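Monoacylglycerol lipase (Palaeococcus ferrophilus, PDB 6QE2) probably hydrolyses monoacylglycerols to glycerol and free fatty acids, using an alpha/beta hydrolase fold. Local coordinates at residues His20-His25 and Pro49-Ser54; Phe84-Gly89 and Val108-Ala113. All coordinates share one frame; numbering follows the deposited sequence.

Contact 1 of 2, residues His20-His25 and Pro49-Ser54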
loop_
_atom_site.group_PDB
_atom_site.type_symbol
_atom_site.label_atom_id
_atom_site.label_comp_id
_atom_site.label_asym_id
_atom_site.label_seq_id
_atom_site.Cartn_x
_atom_site.Cartn_y
_atom_site.Cartn_z
ATOM N N HIS A 20 3.796 0.052 3.459
ATOM C CA HIS A 20 3.259 -1.312 3.572
ATOM C C HIS A 20 1.754 -1.275 3.876
ATOM O O HIS A 20 1.149 -0.220 4.023
ATOM C CB HIS A 20 4.039 -2.138 4.633
ATOM C CG HIS A 20 3.841 -1.710 6.068
ATOM N ND1 HIS A 20 2.645 -1.931 6.745
ATOM C CD2 HIS A 20 4.669 -1.116 6.955
ATOM C CE1 HIS A 20 2.749 -1.477 7.976
ATOM N NE2 HIS A 20 3.970 -0.983 8.138
ATOM N N GLY A 21 1.177 -2.478 3.925
ATOM C CA GLY A 21 -0.256 -2.650 4.061
ATOM C C GLY A 21 -0.654 -3.084 5.473
ATOM O O GLY A 21 0.157 -3.148 6.397
ATOM N N LEU A 22 -1.932 -3.464 5.609
ATOM C CA LEU A 22 -2.490 -3.703 6.932
ATOM C C LEU A 22 -1.905 -4.974 7.500
ATOM O O LEU A 22 -1.932 -6.005 6.838
ATOM C CB LEU A 22 -4.030 -3.895 6.792
ATOM C CG LEU A 22 -4.756 -4.312 8.082
ATOM C CD1 LEU A 22 -4.740 -3.209 9.107
ATOM C CD2 LEU A 22 -6.192 -4.610 7.728
ATOM N N GLY A 23 -1.480 -4.945 8.750
ATOM C CA GLY A 23 -1.037 -6.152 9.429
ATOM C C GLY A 23 0.378 -6.592 9.106
ATOM O O GLY A 23 0.863 -7.541 9.732
ATOM N N GLU A 24 1.018 -6.027 8.078
ATOM C CA GLU A 24 2.389 -6.426 7.741
ATOM C C GLU A 24 3.357 -5.321 8.138
ATOM O O GLU A 24 3.114 -4.590 9.129
ATOM C CB GLU A 24 2.447 -6.783 6.256
ATOM C CG GLU A 24 2.171 -5.555 5.359
ATOM C CD GLU A 24 2.678 -5.730 3.928
ATOM O OE1 GLU A 24 3.258 -6.787 3.601
ATOM O OE2 GLU A 24 2.409 -4.826 3.120
ATOM N N HIS A 25 4.500 -5.252 7.448
ATOM C CA HIS A 25 5.550 -4.341 7.891
ATOM C C HIS A 25 6.559 -4.260 6.763
ATOM O O HIS A 25 6.522 -5.038 5.817
ATOM C CB HIS A 25 6.254 -4.799 9.201
ATOM C CG HIS A 25 6.859 -6.154 9.087
ATOM N ND1 HIS A 25 8.202 -6.347 8.795
ATOM C CD2 HIS A 25 6.299 -7.383 9.151
ATOM C CE1 HIS A 25 8.434 -7.651 8.725
ATOM N NE2 HIS A 25 7.290 -8.295 8.933
ATOM N N PRO A 49 2.347 3.074 12.551
ATOM C CA PRO A 49 1.960 2.915 13.957
ATOM C C PRO A 49 1.147 1.641 14.131
ATOM O O PRO A 49 0.327 1.289 13.278
ATOM C CB PRO A 49 1.121 4.166 14.235
ATOM C CG PRO A 49 1.578 5.173 13.219
ATOM C CD PRO A 49 1.955 4.381 11.999
ATOM N N GLY A 50 1.406 0.925 15.223
ATOM C CA GLY A 50 0.681 -0.310 15.459
ATOM C C GLY A 50 1.055 -1.441 14.534
ATOM O O GLY A 50 0.283 -2.394 14.384
ATOM N N HIS A 51 2.221 -1.359 13.895
ATOM C CA HIS A 51 2.662 -2.355 12.934
ATOM C C HIS A 51 4.157 -2.575 13.082
ATOM O O HIS A 51 4.894 -1.661 13.461
ATOM C CB HIS A 51 2.376 -1.927 11.490
ATOM C CG HIS A 51 0.931 -2.003 11.112
ATOM N ND1 HIS A 51 0.011 -1.048 11.484
ATOM C CD2 HIS A 51 0.251 -2.923 10.391
ATOM C CE1 HIS A 51 -1.176 -1.378 11.012
ATOM N NE2 HIS A 51 -1.058 -2.510 10.341
ATOM N N GLY A 52 4.586 -3.797 12.772
ATOM C CA GLY A 52 6.006 -4.102 12.663
ATOM C C GLY A 52 6.796 -3.703 13.889
ATOM O O GLY A 52 6.414 -3.993 15.031
ATOM N N LYS A 53 7.915 -3.019 13.654
ATOM C CA LYS A 53 8.822 -2.590 14.711
ATOM C C LYS A 53 8.444 -1.245 15.315
ATOM O O LYS A 53 9.144 -0.767 16.218
ATOM C CB LYS A 53 10.253 -2.527 14.174
ATOM C CG LYS A 53 10.749 -3.841 13.621
ATOM C CD LYS A 53 12.084 -3.670 12.919
ATOM C CE LYS A 53 12.527 -4.971 12.279
ATOM N NZ LYS A 53 13.906 -4.864 11.727
ATOM N N SER A 54 7.377 -0.623 14.834
ATOM C CA SER A 54 6.901 0.621 15.398
ATOM C C SER A 54 6.064 0.340 16.642
ATOM O O SER A 54 5.517 -0.753 16.799
ATOM C CB SER A 54 6.088 1.386 14.356
ATOM O OG SER A 54 6.948 1.949 13.373
HETATM O O HOH W 1 2.551 -5.394 11.609
#
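H51 points its imidazole into the bend of 20-25, the loop that follows strand 15-19 in this alpha/beta hydrolase and bears the HG motif which in the family usually lines the oxyanion hole. With CG anti to the carbonyl carbon (chi1 -73°), the ring is carried across to the turn. It meets the ring of H20 obliquely, planes at 50° and centroids 5.3 Å apart, with CE1 at the H20 edge lying 3.6 Å from H51 CB. The far edge of the H51 ring faces the type II turn G21-E24: NE2 stands 2.9 Å from G23 N, and CD1 of L22 also lies in the ring plane. The second ring nitrogen, ND1, gives a nearly straight hydrogen bond (170°) to P49 O, which fixes the ring rotation from within its own loop. H20 is held likewise, ND1 donating in the ring plane to G21 O while NE2 bonds W48 N. The E24 carboxylate reaches back to the start of the turn; its OE2 accepts from G21 N on the anti lone pair and also bonds Y29. Where the backbones come nearest, CB of H25 rests 3.5 Å from G52 CA, and one water, accepting from G52 N at 2.8 Å, donates to E24 O at 2.7 Å.

Contact 2 of 2, residues Phe84-Gly89 and Val108-Ala113. With LDA (lauryl dimethylamine-N-oxide), chain D.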
loop_
_atom_site.group_PDB
_atom_site.type_symbol
_atom_site.label_atom_id
_atom_site.label_comp_id
_atom_site.label_asym_id
_atom_site.label_seq_id
_atom_site.Cartn_x
_atom_site.Cartn_y
_atom_site.Cartn_z
ATOM N N PHE A 84 5.753 4.120 -3.317
ATOM C CA PHE A 84 5.330 2.751 -3.592
ATOM C C PHE A 84 4.522 2.256 -2.405
ATOM O O PHE A 84 5.021 2.262 -1.275
ATOM C CB PHE A 84 6.516 1.811 -3.833
ATOM C CG PHE A 84 6.098 0.379 -4.009
ATOM C CD1 PHE A 84 5.731 -0.092 -5.254
ATOM C CD2 PHE A 84 6.020 -0.483 -2.924
ATOM C CE1 PHE A 84 5.311 -1.397 -5.421
ATOM C CE2 PHE A 84 5.604 -1.792 -3.089
ATOM C CZ PHE A 84 5.252 -2.247 -4.337
ATOM N N GLY A 85 3.299 1.803 -2.657
ATOM C CA GLY A 85 2.457 1.291 -1.593
ATOM C C GLY A 85 1.746 0.029 -2.030
ATOM O O GLY A 85 1.433 -0.154 -3.207
ATOM N N HIS A 86 1.500 -0.856 -1.063
ATOM C CA HIS A 86 0.805 -2.112 -1.321
ATOM C C HIS A 86 -0.448 -2.219 -0.460
ATOM O O HIS A 86 -0.386 -2.029 0.759
ATOM C CB HIS A 86 1.717 -3.311 -1.061
ATOM C CG HIS A 86 0.988 -4.617 -1.036
ATOM N ND1 HIS A 86 0.487 -5.210 -2.177
ATOM C CD2 HIS A 86 0.653 -5.431 -0.009
ATOM C CE1 HIS A 86 -0.116 -6.340 -1.852
ATOM N NE2 HIS A 86 -0.035 -6.495 -0.543
ATOM N N SER A 87 -1.574 -2.526 -1.108
ATOM C CA SER A 87 -2.865 -2.811 -0.442
ATOM C C SER A 87 -3.356 -1.585 0.323
ATOM O O SER A 87 -3.665 -0.557 -0.317
ATOM C CB SER A 87 -2.646 -4.080 0.390
ATOM O OG SER A 87 -3.944 -4.632 0.703
ATOM N N LEU A 88 -3.525 -1.657 1.661
ATOM C CA LEU A 88 -3.758 -0.439 2.441
ATOM C C LEU A 88 -2.714 0.626 2.088
ATOM O O LEU A 88 -3.033 1.824 1.975
ATOM C CB LEU A 88 -3.726 -0.776 3.923
ATOM C CG LEU A 88 -3.753 0.441 4.846
ATOM C CD1 LEU A 88 -5.024 1.246 4.652
ATOM C CD2 LEU A 88 -3.686 -0.015 6.308
ATOM N N GLY A 89 -1.474 0.206 1.853
ATOM C CA GLY A 89 -0.454 1.202 1.525
ATOM C C GLY A 89 -0.636 1.742 0.116
ATOM O O GLY A 89 -0.375 2.920 -0.144
ATOM N N VAL A 108 3.344 4.436 -7.399
ATOM C CA VAL A 108 3.173 3.044 -7.799
ATOM C C VAL A 108 2.324 2.384 -6.726
ATOM O O VAL A 108 2.682 2.418 -5.541
ATOM C CB VAL A 108 4.515 2.312 -7.939
ATOM C CG1 VAL A 108 4.285 0.868 -8.370
ATOM C CG2 VAL A 108 5.450 3.048 -8.900
ATOM N N ALA A 109 1.201 1.800 -7.127
ATOM C CA ALA A 109 0.288 1.151 -6.194
ATOM C C ALA A 109 0.145 -0.316 -6.574
ATOM O O ALA A 109 -0.314 -0.635 -7.675
ATOM C CB ALA A 109 -1.073 1.847 -6.181
ATOM N N SER A 110 0.572 -1.198 -5.676
ATOM C CA SER A 110 0.395 -2.635 -5.816
ATOM C C SER A 110 -0.890 -3.041 -5.107
ATOM O O SER A 110 -1.041 -2.786 -3.911
ATOM C CB SER A 110 1.600 -3.369 -5.228
ATOM O OG SER A 110 1.266 -4.680 -4.808
ATOM N N SER A 111 -1.803 -3.687 -5.841
ATOM C CA SER A 111 -3.082 -4.152 -5.302
ATOM C C SER A 111 -3.738 -3.139 -4.366
ATOM O O SER A 111 -4.069 -3.490 -3.227
ATOM C CB SER A 111 -2.888 -5.475 -4.553
ATOM O OG SER A 111 -2.300 -6.465 -5.387
ATOM N N PRO A 112 -3.927 -1.886 -4.778
ATOM C CA PRO A 112 -4.468 -0.889 -3.849
ATOM C C PRO A 112 -5.902 -1.216 -3.458
ATOM O O PRO A 112 -6.676 -1.780 -4.240
ATOM C CB PRO A 112 -4.387 0.421 -4.642
ATOM C CG PRO A 112 -4.408 -0.009 -6.077
ATOM C CD PRO A 112 -3.676 -1.313 -6.115
ATOM N N ALA A 113 -6.238 -0.883 -2.215
ATOM C CA ALA A 113 -7.565 -1.159 -1.659
ATOM C C ALA A 113 -8.545 -0.129 -2.210
ATOM O O ALA A 113 -8.750 0.940 -1.634
ATOM C CB ALA A 113 -7.514 -1.135 -0.134
HETATM N N1 LDA D . -6.938 -4.242 2.969
HETATM O O1 LDA D . -6.106 -3.371 2.685
HETATM C CM1 LDA D . -6.286 -5.284 3.752
HETATM C CM2 LDA D . -7.495 -4.795 1.741
HETATM C C1 LDA D . -8.004 -3.663 3.757
HETATM C C2 LDA D . -8.748 -4.804 4.417
HETATM C C3 LDA D . -9.647 -4.263 5.508
HETATM C C4 LDA D . -10.517 -5.370 6.074
HETATM C C5 LDA D . -11.606 -4.793 6.957
HETATM C C6 LDA D . -12.205 -5.867 7.845
HETATM C C7 LDA D . -13.424 -5.320 8.561
HETATM C C8 LDA D . -13.144 -5.175 10.042
HETATM C C9 LDA D . -13.547 -3.800 10.535
HETATM C C10 LDA D . -14.746 -3.893 11.466
HETATM C C11 LDA D . -14.938 -2.604 12.248
HETATM C C12 LDA D . -13.621 -1.897 12.446
#
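H86 and S110 join side chain to side chain: H86 ND1 lies 2.8 Å from S110 OG, a hydrogen bond in which either atom could be the donor. Both side chains extend with the outer atom anti to the backbone N (chi1 168° and 154°), and the hydroxyl reaches the imidazole at its edge, near the ring plane. CB of S111 approaches CE1 of the same ring obliquely, and S87 CB lies 3.6 Å above one face, displaced toward the rim. On the same side of the sheet F84 turns a ring edge to V108, CD1 to CG1 at 3.6 Å, with helix 242-256 packing on both residues. Between the backbones, parallel strands 84-86 and 108-110 are laced by G85 N to V108 O and S110 N to G85 O; S87 N to S110 O carries the ladder past the strand end, and A113 N donates to S87 O at 3.2 Å from above the carbonyl plane. Strand 82-86, helix 88-99 and strand 106-110 form a beta-alpha-beta crossover in the middle of the sheet, and its turn is consistent with the nucleophile elbow of alpha/beta hydrolases, GHSLG here. S87, the probable nucleophile, has a positive phi of 63°, and G85, with no side chain, lets G89 O pack close by. The detergent's amine-oxide O1 comes within 3.2 Å of S87 OG and 3.3 Å of L88 N. S87 OG bonds H233 NE2, the likely triad histidine, whose backbone O is hydrogen-bonded to S111 OG.

In the fold
From the N terminus, strand 15-19 leads into 20-25; the chain then runs through helix 30-38 and strand 42-46 before 49-54 closes contact 1, a loop-to-loop closure beyond the ends of two neighbouring strands. Contact 2 opens only afterwards: strand 82-86 runs into the probable nucleophile elbow, helix 88-99 crosses over, and strand 106-110 returns alongside. The two closures follow in series, neither enclosing nor crossing the other. The centres of contact 1 and contact 2 are about 14 Å apart. They are neighbours in space because strand 15-19 lies next to strand 82-86 in the sheet. They touch where E24 OE2 comes 3.6 Å from H86 CD2 and L22 N 3.6 Å from L88 CB.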